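Pyruvate kinase (Cryptosporidium parvum, PDB 4DRS) probably catalyses the last step of glycolysis, the transfer of a phosphoryl group from phosphoenolpyruvate to ADP, which yields pyruvate and ATP. Local coordinates at residues R44-I49 against I465-K470; N229-A234 against V459-K464; S282-S287 against N318-P323; H421-K426 against G500-A505; A425-T430 against T449-T454. All coordinates share one frame; numbering follows the deposited sequence.

Contact 1: R44-I49 against I465-K470. With SO4 (sulfate ion), chain D.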
# COMPACT_ATOMS: atom_id res chain seq x y z
N ARG A 44 -22.01 3.79 -20.69
CA ARG A 44 -22.39 4.12 -19.33
C ARG A 44 -22.79 2.90 -18.48
O ARG A 44 -23.48 1.99 -18.96
CB ARG A 44 -23.53 5.15 -19.36
CG ARG A 44 -24.18 5.43 -18.01
CD ARG A 44 -25.37 6.37 -18.15
NE ARG A 44 -26.20 6.07 -19.31
CZ ARG A 44 -27.11 5.10 -19.37
NH1 ARG A 44 -27.31 4.30 -18.33
NH2 ARG A 44 -27.81 4.93 -20.47
N LYS A 45 -22.33 2.88 -17.23
CA LYS A 45 -22.59 1.76 -16.32
C LYS A 45 -23.71 2.08 -15.34
O LYS A 45 -24.55 1.22 -15.05
CB LYS A 45 -21.33 1.38 -15.56
CG LYS A 45 -20.25 0.77 -16.43
CD LYS A 45 -18.97 0.57 -15.64
CE LYS A 45 -17.83 0.15 -16.55
NZ LYS A 45 -18.20 -1.05 -17.35
N THR A 46 -23.73 3.31 -14.84
CA THR A 46 -24.75 3.74 -13.91
C THR A 46 -26.13 3.73 -14.57
O THR A 46 -26.32 4.28 -15.65
CB THR A 46 -24.43 5.14 -13.35
OG1 THR A 46 -23.08 5.16 -12.87
CG2 THR A 46 -25.38 5.50 -12.20
N GLN A 47 -27.07 3.08 -13.90
CA GLN A 47 -28.43 2.96 -14.40
C GLN A 47 -29.20 4.26 -14.18
O GLN A 47 -28.90 5.02 -13.25
CB GLN A 47 -29.14 1.79 -13.73
CG GLN A 47 -28.40 0.45 -13.83
CD GLN A 47 -28.52 -0.21 -15.20
OE1 GLN A 47 -29.01 0.38 -16.17
NE2 GLN A 47 -28.06 -1.46 -15.29
N ILE A 48 -30.18 4.50 -15.03
CA ILE A 48 -30.97 5.73 -14.97
C ILE A 48 -32.45 5.41 -14.79
O ILE A 48 -33.04 4.69 -15.60
CB ILE A 48 -30.76 6.61 -16.22
CG1 ILE A 48 -29.33 7.15 -16.26
CG2 ILE A 48 -31.76 7.76 -16.24
CD1 ILE A 48 -28.98 7.93 -17.52
N ILE A 49 -33.01 5.95 -13.71
CA ILE A 49 -34.44 5.88 -13.45
C ILE A 49 -35.11 7.19 -13.85
O ILE A 49 -34.62 8.27 -13.49
CB ILE A 49 -34.74 5.59 -11.96
CG1 ILE A 49 -34.08 4.28 -11.52
CG2 ILE A 49 -36.24 5.55 -11.70
CD1 ILE A 49 -34.27 3.95 -10.05
N ILE A 465 -31.35 -2.12 -12.02
CA ILE A 465 -30.84 -1.24 -10.97
C ILE A 465 -29.40 -1.58 -10.54
O ILE A 465 -28.85 -0.94 -9.64
CB ILE A 465 -31.76 -1.23 -9.73
CG1 ILE A 465 -32.06 -2.66 -9.26
CG2 ILE A 465 -33.03 -0.42 -10.01
CD1 ILE A 465 -32.48 -2.75 -7.81
N ALA A 466 -28.81 -2.57 -11.20
CA ALA A 466 -27.43 -2.97 -10.90
C ALA A 466 -26.46 -2.30 -11.87
O ALA A 466 -26.62 -2.42 -13.09
CB ALA A 466 -27.29 -4.49 -10.96
N ARG A 467 -25.45 -1.62 -11.32
CA ARG A 467 -24.49 -0.89 -12.14
C ARG A 467 -23.74 -1.80 -13.11
O ARG A 467 -23.29 -2.90 -12.74
CB ARG A 467 -23.48 -0.14 -11.26
CG ARG A 467 -22.61 0.81 -12.06
CD ARG A 467 -21.38 1.27 -11.30
NE ARG A 467 -21.67 2.41 -10.44
CZ ARG A 467 -20.76 3.28 -10.01
NH1 ARG A 467 -19.49 3.15 -10.37
NH2 ARG A 467 -21.13 4.28 -9.22
N GLY A 468 -23.64 -1.33 -14.36
CA GLY A 468 -22.85 -1.98 -15.39
C GLY A 468 -23.39 -3.29 -15.93
O GLY A 468 -22.66 -4.04 -16.57
N VAL A 469 -24.66 -3.58 -15.66
CA VAL A 469 -25.27 -4.82 -16.12
C VAL A 469 -26.17 -4.60 -17.33
O VAL A 469 -27.16 -3.86 -17.27
CB VAL A 469 -26.03 -5.56 -14.99
CG1 VAL A 469 -26.61 -6.87 -15.49
CG2 VAL A 469 -25.12 -5.82 -13.80
N LYS A 470 -25.82 -5.23 -18.44
CA LYS A 470 -26.67 -5.29 -19.62
C LYS A 470 -27.20 -6.72 -19.69
O LYS A 470 -26.49 -7.65 -19.30
CB LYS A 470 -25.89 -4.91 -20.88
CG LYS A 470 -26.69 -5.00 -22.17
CD LYS A 470 -25.90 -4.52 -23.38
CE LYS A 470 -26.74 -4.55 -24.65
NZ LYS A 470 -27.78 -3.47 -24.71
S SO4 D . -30.05 -3.44 -21.71
O1 SO4 D . -29.84 -4.20 -22.96
O2 SO4 D . -28.87 -2.58 -21.44
O3 SO4 D . -31.25 -2.59 -21.87
O4 SO4 D . -30.23 -4.40 -20.59
O HOH W 1 -19.68 -3.25 -15.55

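Contact 2: N229-A234 against V459-K464. With SO4 (sulfate ion), chain D.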
# COMPACT_ATOMS: atom_id res chain seq x y z
N ASN A 229 -47.48 -7.42 -12.26
CA ASN A 229 -46.14 -7.99 -12.36
C ASN A 229 -45.02 -6.93 -12.52
O ASN A 229 -44.16 -7.04 -13.40
CB ASN A 229 -46.10 -9.02 -13.51
CG ASN A 229 -44.91 -9.94 -13.44
OD1 ASN A 229 -44.30 -10.11 -12.39
ND2 ASN A 229 -44.57 -10.55 -14.57
N LEU A 230 -45.05 -5.91 -11.68
CA LEU A 230 -44.01 -4.89 -11.68
C LEU A 230 -42.70 -5.41 -11.07
O LEU A 230 -42.67 -6.49 -10.49
CB LEU A 230 -44.49 -3.60 -10.98
CG LEU A 230 -45.22 -2.57 -11.87
CD1 LEU A 230 -46.52 -3.12 -12.44
CD2 LEU A 230 -45.50 -1.28 -11.11
N ASP A 231 -41.62 -4.65 -11.22
CA ASP A 231 -40.29 -5.13 -10.85
C ASP A 231 -39.74 -4.57 -9.54
O ASP A 231 -38.95 -5.24 -8.86
CB ASP A 231 -39.32 -4.84 -11.99
CG ASP A 231 -39.87 -5.27 -13.33
OD1 ASP A 231 -39.99 -6.50 -13.55
OD2 ASP A 231 -40.20 -4.39 -14.15
N PHE A 232 -40.16 -3.37 -9.18
CA PHE A 232 -39.68 -2.72 -7.96
C PHE A 232 -40.80 -2.03 -7.20
O PHE A 232 -41.74 -1.48 -7.81
CB PHE A 232 -38.58 -1.70 -8.29
CG PHE A 232 -37.51 -2.23 -9.21
CD1 PHE A 232 -36.48 -3.02 -8.73
CD2 PHE A 232 -37.54 -1.93 -10.57
CE1 PHE A 232 -35.50 -3.52 -9.58
CE2 PHE A 232 -36.57 -2.42 -11.43
CZ PHE A 232 -35.54 -3.21 -10.93
N ILE A 233 -40.70 -2.07 -5.88
CA ILE A 233 -41.54 -1.28 -5.00
C ILE A 233 -40.61 -0.33 -4.24
O ILE A 233 -39.82 -0.76 -3.40
CB ILE A 233 -42.33 -2.15 -3.99
CG1 ILE A 233 -43.29 -3.10 -4.71
CG2 ILE A 233 -43.11 -1.27 -3.02
CD1 ILE A 233 -43.85 -4.20 -3.84
N ALA A 234 -40.69 0.96 -4.56
CA ALA A 234 -39.96 1.97 -3.82
C ALA A 234 -40.82 2.37 -2.63
O ALA A 234 -41.83 3.06 -2.78
CB ALA A 234 -39.64 3.18 -4.69
N VAL A 459 -36.10 -11.52 -14.48
CA VAL A 459 -34.71 -11.44 -14.00
C VAL A 459 -33.98 -10.28 -14.66
O VAL A 459 -33.31 -9.50 -13.99
CB VAL A 459 -33.96 -12.78 -14.21
CG1 VAL A 459 -32.46 -12.61 -13.99
CG2 VAL A 459 -34.52 -13.85 -13.28
N ALA A 460 -34.12 -10.15 -15.98
CA ALA A 460 -33.51 -9.05 -16.71
C ALA A 460 -33.98 -7.67 -16.21
O ALA A 460 -33.16 -6.77 -16.02
CB ALA A 460 -33.75 -9.20 -18.21
N ARG A 461 -35.28 -7.51 -15.99
CA ARG A 461 -35.82 -6.24 -15.50
C ARG A 461 -35.32 -5.93 -14.09
O ARG A 461 -35.07 -4.77 -13.75
CB ARG A 461 -37.34 -6.24 -15.49
CG ARG A 461 -38.00 -6.31 -16.85
CD ARG A 461 -39.51 -6.41 -16.69
NE ARG A 461 -40.02 -7.52 -17.48
CZ ARG A 461 -40.70 -8.55 -17.01
NH1 ARG A 461 -41.03 -8.64 -15.73
NH2 ARG A 461 -41.08 -9.49 -17.85
N GLY A 462 -35.19 -6.98 -13.28
CA GLY A 462 -34.70 -6.83 -11.92
C GLY A 462 -33.29 -6.29 -11.89
O GLY A 462 -32.93 -5.55 -10.97
N LEU A 463 -32.51 -6.63 -12.90
CA LEU A 463 -31.11 -6.24 -12.99
C LEU A 463 -30.90 -4.80 -13.48
O LEU A 463 -29.76 -4.34 -13.59
CB LEU A 463 -30.33 -7.21 -13.87
CG LEU A 463 -29.99 -8.59 -13.28
CD1 LEU A 463 -29.48 -9.51 -14.38
CD2 LEU A 463 -28.97 -8.49 -12.15
N LYS A 464 -31.99 -4.10 -13.76
CA LYS A 464 -31.89 -2.75 -14.31
C LYS A 464 -31.51 -1.70 -13.27
O LYS A 464 -31.36 -0.53 -13.61
CB LYS A 464 -33.16 -2.37 -15.07
CG LYS A 464 -33.43 -3.21 -16.32
CD LYS A 464 -32.17 -3.56 -17.10
CE LYS A 464 -31.54 -2.36 -17.80
NZ LYS A 464 -30.08 -2.58 -18.06
S SO4 D . -30.05 -3.44 -21.71
O1 SO4 D . -29.84 -4.20 -22.96
O2 SO4 D . -28.87 -2.58 -21.44
O3 SO4 D . -31.25 -2.59 -21.87
O4 SO4 D . -30.23 -4.40 -20.59

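Contact 3: S282-S287 against N318-P323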
# COMPACT_ATOMS: atom_id res chain seq x y z
N SER A 282 -30.23 -1.72 9.75
CA SER A 282 -31.34 -2.66 9.81
C SER A 282 -32.15 -2.64 8.51
O SER A 282 -32.43 -3.69 7.93
CB SER A 282 -32.22 -2.31 11.02
OG SER A 282 -33.46 -2.99 10.99
N ILE A 283 -32.49 -1.44 8.04
CA ILE A 283 -33.27 -1.26 6.83
C ILE A 283 -32.52 -1.81 5.60
O ILE A 283 -33.08 -2.60 4.83
CB ILE A 283 -33.65 0.22 6.62
CG1 ILE A 283 -34.52 0.70 7.79
CG2 ILE A 283 -34.37 0.41 5.30
CD1 ILE A 283 -34.57 2.20 7.96
N CYS A 284 -31.26 -1.41 5.46
CA CYS A 284 -30.40 -1.86 4.37
C CYS A 284 -30.25 -3.38 4.36
O CYS A 284 -30.32 -4.01 3.31
CB CYS A 284 -29.03 -1.20 4.48
SG CYS A 284 -27.83 -1.71 3.22
N SER A 285 -30.05 -3.96 5.54
CA SER A 285 -29.92 -5.40 5.71
C SER A 285 -31.19 -6.18 5.32
O SER A 285 -31.12 -7.29 4.80
CB SER A 285 -29.52 -5.71 7.15
OG SER A 285 -29.49 -7.10 7.40
N GLU A 286 -32.36 -5.58 5.57
CA GLU A 286 -33.64 -6.21 5.25
C GLU A 286 -34.05 -6.05 3.79
O GLU A 286 -34.74 -6.90 3.24
CB GLU A 286 -34.76 -5.66 6.15
CG GLU A 286 -34.51 -5.77 7.64
CD GLU A 286 -35.01 -7.06 8.25
OE1 GLU A 286 -34.53 -8.15 7.85
OE2 GLU A 286 -35.88 -6.98 9.14
N SER A 287 -33.63 -4.95 3.16
CA SER A 287 -34.13 -4.57 1.84
C SER A 287 -33.34 -5.19 0.68
O SER A 287 -32.28 -5.75 0.89
CB SER A 287 -34.14 -3.04 1.72
OG SER A 287 -34.85 -2.45 2.79
N ASN A 318 -22.56 -0.14 -0.95
CA ASN A 318 -21.48 -0.72 -1.76
C ASN A 318 -20.84 -1.94 -1.06
O ASN A 318 -20.64 -2.98 -1.69
CB ASN A 318 -20.41 0.32 -2.09
CG ASN A 318 -20.88 1.39 -3.07
OD1 ASN A 318 -20.14 2.32 -3.37
ND2 ASN A 318 -22.10 1.26 -3.59
N VAL A 319 -20.54 -1.78 0.22
CA VAL A 319 -19.94 -2.85 1.04
C VAL A 319 -20.89 -4.03 1.20
O VAL A 319 -20.47 -5.20 1.16
CB VAL A 319 -19.48 -2.32 2.42
CG1 VAL A 319 -19.10 -3.46 3.36
CG2 VAL A 319 -18.32 -1.34 2.28
N ALA A 320 -22.18 -3.74 1.38
CA ALA A 320 -23.19 -4.79 1.52
C ALA A 320 -23.57 -5.43 0.18
O ALA A 320 -24.22 -6.47 0.16
CB ALA A 320 -24.43 -4.25 2.22
N GLY A 321 -23.15 -4.81 -0.92
CA GLY A 321 -23.53 -5.28 -2.24
C GLY A 321 -25.02 -5.12 -2.52
O GLY A 321 -25.60 -5.91 -3.27
N LYS A 322 -25.64 -4.11 -1.92
CA LYS A 322 -27.03 -3.77 -2.19
C LYS A 322 -27.08 -2.56 -3.12
O LYS A 322 -26.39 -1.57 -2.86
CB LYS A 322 -27.79 -3.44 -0.89
CG LYS A 322 -27.95 -4.59 0.10
CD LYS A 322 -29.05 -5.55 -0.32
CE LYS A 322 -29.12 -6.75 0.61
NZ LYS A 322 -29.69 -6.39 1.94
N PRO A 323 -27.88 -2.63 -4.19
CA PRO A 323 -27.97 -1.49 -5.12
C PRO A 323 -28.47 -0.24 -4.40
O PRO A 323 -29.36 -0.33 -3.55
CB PRO A 323 -29.01 -1.94 -6.15
CG PRO A 323 -29.15 -3.42 -5.97
CD PRO A 323 -28.80 -3.72 -4.55

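Contact 4: H421-K426 against G500-A505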
# COMPACT_ATOMS: atom_id res chain seq x y z
N HIS A 421 -9.39 -8.38 -15.63
CA HIS A 421 -8.32 -7.40 -15.51
C HIS A 421 -7.01 -7.96 -15.99
O HIS A 421 -6.29 -7.30 -16.75
CB HIS A 421 -8.21 -6.93 -14.06
CG HIS A 421 -7.06 -6.00 -13.82
ND1 HIS A 421 -7.07 -4.71 -14.21
CD2 HIS A 421 -5.82 -6.22 -13.20
CE1 HIS A 421 -5.90 -4.13 -13.86
NE2 HIS A 421 -5.14 -5.05 -13.24
N ASP A 422 -6.69 -9.18 -15.57
CA ASP A 422 -5.41 -9.81 -15.88
C ASP A 422 -5.20 -10.11 -17.37
O ASP A 422 -4.07 -10.07 -17.84
CB ASP A 422 -5.22 -11.08 -15.05
CG ASP A 422 -4.89 -10.79 -13.59
OD1 ASP A 422 -4.35 -9.70 -13.30
OD2 ASP A 422 -5.17 -11.66 -12.73
N VAL A 423 -6.27 -10.42 -18.10
CA VAL A 423 -6.15 -10.66 -19.54
C VAL A 423 -6.61 -9.48 -20.38
O VAL A 423 -6.59 -9.54 -21.61
CB VAL A 423 -6.89 -11.94 -20.02
CG1 VAL A 423 -6.33 -13.17 -19.33
CG2 VAL A 423 -8.40 -11.82 -19.83
N ASN A 424 -7.02 -8.40 -19.71
CA ASN A 424 -7.55 -7.21 -20.38
C ASN A 424 -8.79 -7.52 -21.23
O ASN A 424 -8.90 -7.09 -22.39
CB ASN A 424 -6.45 -6.52 -21.20
CG ASN A 424 -6.85 -5.13 -21.66
OD1 ASN A 424 -7.37 -4.32 -20.88
ND2 ASN A 424 -6.60 -4.84 -22.93
N ALA A 425 -9.71 -8.28 -20.64
CA ALA A 425 -10.96 -8.66 -21.30
C ALA A 425 -11.87 -7.46 -21.51
O ALA A 425 -11.74 -6.44 -20.83
CB ALA A 425 -11.68 -9.73 -20.48
N LYS A 426 -12.80 -7.59 -22.45
CA LYS A 426 -13.72 -6.51 -22.78
C LYS A 426 -15.10 -6.72 -22.16
O LYS A 426 -15.84 -5.76 -21.96
CB LYS A 426 -13.84 -6.32 -24.30
CG LYS A 426 -12.51 -6.11 -25.01
CD LYS A 426 -11.76 -4.88 -24.52
CE LYS A 426 -10.43 -4.72 -25.24
NZ LYS A 426 -9.64 -3.58 -24.68
N GLY A 500 -10.98 -11.58 -31.58
CA GLY A 500 -9.68 -11.66 -30.92
C GLY A 500 -9.66 -11.17 -29.48
O GLY A 500 -8.72 -11.45 -28.74
N ASP A 501 -10.69 -10.42 -29.09
CA ASP A 501 -10.83 -9.93 -27.71
C ASP A 501 -11.25 -11.04 -26.75
O ASP A 501 -11.95 -11.99 -27.14
CB ASP A 501 -11.83 -8.78 -27.63
CG ASP A 501 -11.32 -7.49 -28.27
OD1 ASP A 501 -10.09 -7.35 -28.47
OD2 ASP A 501 -12.16 -6.62 -28.57
N PHE A 502 -10.83 -10.92 -25.50
CA PHE A 502 -11.21 -11.88 -24.47
C PHE A 502 -12.50 -11.49 -23.77
O PHE A 502 -12.81 -10.30 -23.62
CB PHE A 502 -10.09 -12.05 -23.44
CG PHE A 502 -8.86 -12.74 -23.97
CD1 PHE A 502 -8.91 -14.08 -24.36
CD2 PHE A 502 -7.66 -12.06 -24.06
CE1 PHE A 502 -7.78 -14.71 -24.85
CE2 PHE A 502 -6.52 -12.69 -24.55
CZ PHE A 502 -6.58 -14.02 -24.94
N ALA A 503 -13.24 -12.51 -23.35
CA ALA A 503 -14.39 -12.34 -22.47
C ALA A 503 -14.33 -13.40 -21.38
O ALA A 503 -13.87 -14.52 -21.62
CB ALA A 503 -15.69 -12.45 -23.25
N ILE A 504 -14.77 -13.03 -20.18
CA ILE A 504 -14.91 -13.99 -19.10
C ILE A 504 -16.33 -14.52 -19.12
O ILE A 504 -17.29 -13.75 -19.10
CB ILE A 504 -14.61 -13.36 -17.72
CG1 ILE A 504 -13.28 -12.59 -17.72
CG2 ILE A 504 -14.65 -14.41 -16.61
CD1 ILE A 504 -12.05 -13.41 -18.03
N ALA A 505 -16.46 -15.84 -19.17
CA ALA A 505 -17.76 -16.49 -19.09
C ALA A 505 -17.95 -17.11 -17.71
O ALA A 505 -17.09 -17.85 -17.24
CB ALA A 505 -17.91 -17.54 -20.18
O HOH W 2 -9.19 -8.69 -24.73

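Contact 5: A425-T430 against T449-T454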
# COMPACT_ATOMS: atom_id res chain seq x y z
N ALA A 425 -9.71 -8.28 -20.64
CA ALA A 425 -10.96 -8.66 -21.30
C ALA A 425 -11.87 -7.46 -21.51
O ALA A 425 -11.74 -6.44 -20.83
CB ALA A 425 -11.68 -9.73 -20.48
N LYS A 426 -12.80 -7.59 -22.45
CA LYS A 426 -13.72 -6.51 -22.78
C LYS A 426 -15.10 -6.72 -22.16
O LYS A 426 -15.84 -5.76 -21.96
CB LYS A 426 -13.84 -6.32 -24.30
CG LYS A 426 -12.51 -6.11 -25.01
CD LYS A 426 -11.76 -4.88 -24.52
CE LYS A 426 -10.43 -4.72 -25.24
NZ LYS A 426 -9.64 -3.58 -24.68
N LEU A 427 -15.43 -7.98 -21.87
CA LEU A 427 -16.75 -8.31 -21.32
C LEU A 427 -16.69 -9.40 -20.26
O LEU A 427 -15.82 -10.28 -20.29
CB LEU A 427 -17.69 -8.79 -22.43
CG LEU A 427 -18.15 -7.82 -23.53
CD1 LEU A 427 -18.84 -8.63 -24.61
CD2 LEU A 427 -19.06 -6.73 -23.00
N ILE A 428 -17.62 -9.32 -19.31
CA ILE A 428 -17.89 -10.42 -18.40
C ILE A 428 -19.31 -10.91 -18.66
O ILE A 428 -20.29 -10.20 -18.40
CB ILE A 428 -17.74 -10.00 -16.92
CG1 ILE A 428 -16.33 -9.44 -16.66
CG2 ILE A 428 -18.02 -11.18 -16.00
CD1 ILE A 428 -16.13 -8.86 -15.27
N ILE A 429 -19.42 -12.13 -19.20
CA ILE A 429 -20.72 -12.72 -19.52
C ILE A 429 -21.11 -13.72 -18.44
O ILE A 429 -20.32 -14.61 -18.09
CB ILE A 429 -20.72 -13.40 -20.90
CG1 ILE A 429 -20.27 -12.41 -21.98
CG2 ILE A 429 -22.10 -13.95 -21.24
CD1 ILE A 429 -19.96 -13.04 -23.32
N THR A 430 -22.32 -13.58 -17.90
CA THR A 430 -22.80 -14.49 -16.86
C THR A 430 -24.13 -15.14 -17.23
O THR A 430 -25.10 -14.46 -17.57
CB THR A 430 -22.87 -13.81 -15.47
OG1 THR A 430 -23.33 -14.75 -14.49
CG2 THR A 430 -23.80 -12.59 -15.47
N THR A 449 -18.01 -4.21 -19.11
CA THR A 449 -19.46 -4.32 -19.08
C THR A 449 -19.85 -5.76 -18.73
O THR A 449 -19.21 -6.71 -19.19
CB THR A 449 -20.09 -3.88 -20.43
OG1 THR A 449 -20.05 -2.45 -20.51
CG2 THR A 449 -21.54 -4.35 -20.56
N ILE A 450 -20.86 -5.90 -17.88
CA ILE A 450 -21.38 -7.21 -17.50
C ILE A 450 -22.61 -7.54 -18.33
O ILE A 450 -23.59 -6.80 -18.33
CB ILE A 450 -21.76 -7.26 -16.00
CG1 ILE A 450 -20.63 -6.74 -15.12
CG2 ILE A 450 -22.15 -8.68 -15.60
CD1 ILE A 450 -21.11 -6.20 -13.79
N ILE A 451 -22.54 -8.66 -19.05
CA ILE A 451 -23.67 -9.13 -19.83
C ILE A 451 -24.31 -10.34 -19.16
O ILE A 451 -23.68 -11.40 -19.05
CB ILE A 451 -23.27 -9.44 -21.30
CG1 ILE A 451 -22.79 -8.16 -21.98
CG2 ILE A 451 -24.43 -10.08 -22.05
CD1 ILE A 451 -22.44 -8.30 -23.45
N ALA A 452 -25.55 -10.17 -18.71
CA ALA A 452 -26.29 -11.22 -18.03
C ALA A 452 -27.25 -11.94 -18.98
O ALA A 452 -28.13 -11.31 -19.57
CB ALA A 452 -27.06 -10.65 -16.85
N CYS A 453 -27.07 -13.26 -19.10
CA CYS A 453 -27.89 -14.08 -19.98
C CYS A 453 -28.85 -14.93 -19.17
O CYS A 453 -28.44 -15.74 -18.34
CB CYS A 453 -27.02 -15.00 -20.84
SG CYS A 453 -25.83 -14.13 -21.86
N THR A 454 -30.14 -14.74 -19.45
CA THR A 454 -31.19 -15.43 -18.71
C THR A 454 -32.34 -15.76 -19.65
O THR A 454 -32.48 -15.16 -20.72
CB THR A 454 -31.68 -14.57 -17.51
OG1 THR A 454 -32.67 -15.30 -16.77
CG2 THR A 454 -32.27 -13.24 -17.97
O HOH W 3 -16.74 -2.84 -21.38

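Contact 1: R44-I49 against I465-K470
In Gln47, CG lies anti to the carbonyl carbon (chi1 -55°) and a bend at chi2 (-76°) sets CD beside the turn at Ala466-Val469. From there NE2 gives one hydrogen bond to Ala466 O at 2.8 Å and another to Val469 O at 3.2 Å. Both acceptors lie close to the amide plane, yet they receive the donor differently: it sits above the carbonyl plane of Ala466 but on an in-plane lone pair of Val469 O, where the bond is more bent. OE1 is taken by Ser71 OG, which fixes the flip of the amide.

Ala466-Val469 is a type II beta turn, and its Gly468 N binds Lys45 O at 2.8 Å. Gly468, at positive phi, has its CA 3.7 Å from Lys45 CB. A water joins Lys45 NZ to Gly468 O, while NZ also reaches Ser447 O. Arg467 lays CG against Lys45 O at 3.6 Å; over one face of its guanidinium, toward the rim, stands Thr46 OG1, itself bound to Glu386, and NH2 goes to Ser356 O and Val352 O.

The segment leading into barrel strand 47-51 is thus joined to the turn before strand 469-473 of the alpha/beta domain. The buried amide of Gln47 has both its nitrogen and its oxygen satisfied by protein groups, which fixes its rotation at this domain junction.

Contact 2: N229-A234 against V459-K464
Charge pairing between Asp231 and Arg461 links the residue just before barrel strand 232-235 to helix 457-462 of the alpha/beta domain. Arg461 NH1 donates to Asp231 OD1 at 3.2 Å in a nearly straight salt-bridge bond (173°). The acceptor lies in the guanidinium plane and offers its syn lone pair, although carboxylate and guanidinium planes are turned 43° apart. OD2 accepts from Ile106 N on the neighbouring barrel strand, so the carboxylate is held through both oxygens. Arg461 NH2 binds a glycerol, probably from the crystallisation liquor.

Van der Waals contact of the arginine methylenes with the carboxylate accompanies the charge. The two side chains cross at about a right angle, and Arg461 CD rests 3.2 Å from Asp231 OD1, with CB also close to the carboxylate.

Aromatic contact is made by Phe232, whose ring tip meets the C-terminal end of the helix. CZ lies 3.3 Å from Arg461 O and 3.5 Å from Gly462 O; the latter approaches the ring edge near its plane, where the C-H groups carry slight positive charge.

The ring edge thus suits the oxygen of Gly462 at the helix end, while the salt bridge independently pairs opposite charges, probably an electrostatic tie between the domains.

Contact 3: S282-S287 against N318-P323
Lys322 reaches toward the end of helix 280-286 and sets its ammonium among backbone carbonyls there, while Cys284 and Ala320 meet beside it through sulfur and methyl. The lysine side chain turns at chi2 (-78°), runs extended through chi3, and turns again at chi4 (73°), which sets NZ within hydrogen-bonding distance of two carbonyl oxygens. Cys284 O receives it at 2.8 Å, with the donor in the carbonyl plane, and Ser287 O at 2.9 Å, nearly along the C=O axis. A third bond, to Ser285 O at 3.3 Å, is weak. The methylenes follow the same path: CE lies 3.3 Å from Ser287 O, and CG comes to 4.2 Å from Cys284 SG. That sulfur, its bond from CB anti to the backbone N, also faces the methyl of Ala320, with SG and CB 4.4 Å apart.

Ser287 is the first residue beyond its helix. Its OG turns back to Ile283 O at 2.7 Å, an oxygen that also accepts from Ser287 N, and it bonds further to Ser269 OG.

On the other side, Gly321, with positive phi, is the C-prime residue of the Schellman motif that ends helix 306-320; Lys322 follows it. The contact joins the ends of two helices of the TIM barrel, just before strands 289-293 and 324-327. A lysine ammonium among carbonyls at a helix C terminus would favourably meet the negative end of the helix dipole.

Contact 4: H421-K426 against G500-A505
Lys426, just ahead of strand 427-431 in the alpha/beta domain of pyruvate kinase, bonds to Phe502 of strand 502-506, soon after helix 408-422 has ended in a Schellman motif at Asn424. Lys426 N gives Phe502 O a nearly straight hydrogen bond of 3.0 Å, the first link between the two neighbouring chain segments.

From that bonded residue, the side chain of Phe502 can be followed outward. CB meets two methyls, Val423 CG2 at 4.0 Å and Ala425 CB at 4.1 Å. CG lies anti to the carbonyl carbon (chi1 -69°). Beyond it, CD2 comes to 3.7 Å from Val423 O and also lies near Val423 CB; the two side chains cross at about a right angle. The side chain also packs on Val408 of the second subunit, which places this corner at a subunit interface.

Ala425 CB lies 3.4 Å from Phe502 O and near Ile504 CG1, while Val423 CG2 touches Ile504 CD1. Lys426 lays CG against the carboxylate of Asp501, whose OD2 is bound by Glu498 N; the lysine's own ammonium stays apart from the acid. One water closes the seam, giving a hydrogen to Asn424 O at 2.8 Å and accepting one from Phe502 N at 2.9 Å.

Contact 5: A425-T430 against T449-T454
Thr430 and Ile451, the residues with the most surface buried here, meet through the backbone: Thr430 N donates to Ile451 O at 2.8 Å. At the other end of the same residue, Thr430 O accepts from Cys453 N, also at 2.8 Å and almost straight (177°). Thr430 thus lends both its backbone groups to the neighbouring strand. Its side chain turns to the face shared by Ile428, Ile450 and Ala452. OG1 is anti to the backbone N (chi1 -179°), which leaves CG2 between the backbone N and the carbonyl carbon, and this methyl lies 4.0 Å from Ala452 CB. Helix 436-443 covers that face, with Thr437 and Ala438 against Thr430.

Ile451 lies on the opposite face of the sheet. Its CD1 meets both methyls of Leu427, CD1 and CD2, each at 3.8 Å, the two side chains crossing obliquely. Beside it, Ile429 CG2 comes to 3.8 Å from Cys453 SG. Helix 480-493 packs over this layer, through Ala491 on Leu427 and Ile451. Ile451 N also binds Ile428 O, and one step earlier Ile428 N binds Thr449 O at 3.1 Å.

Strands 427-431 and 449-454 are the parallel pair of a beta-alpha-beta unit whose crossover is helix 436-443. At the N-terminal end of the pair, a water spans Lys426 O and Thr449 N. Backbone hydrogen bonds set the parallel register, while the largely apolar side chains on both faces pack into hydrophobic layers under the helices.

Overall arrangement
From the N terminus, segment 44-49 opens the first barrel strand and waits more than 400 residues for its partner, so contact 1 closes a loop around contacts 2, 3 and 5. Contact 2 lies inside it and itself encloses contacts 3 and 5. Contact 3 closes a short loop within the barrel, before contacts 4 and 5 open, on segments that share Ala425 and Lys426. Contact 5 closes soon afterwards; contact 4 closes last, and crosses contacts 1 and 2. Contacts 1 and 2, centres about 13 Å apart, tie barrel to alpha/beta domain and touch a common sulfate. Contacts 4 and 5 build the sheet that strand 469-473, from contact 1, extends.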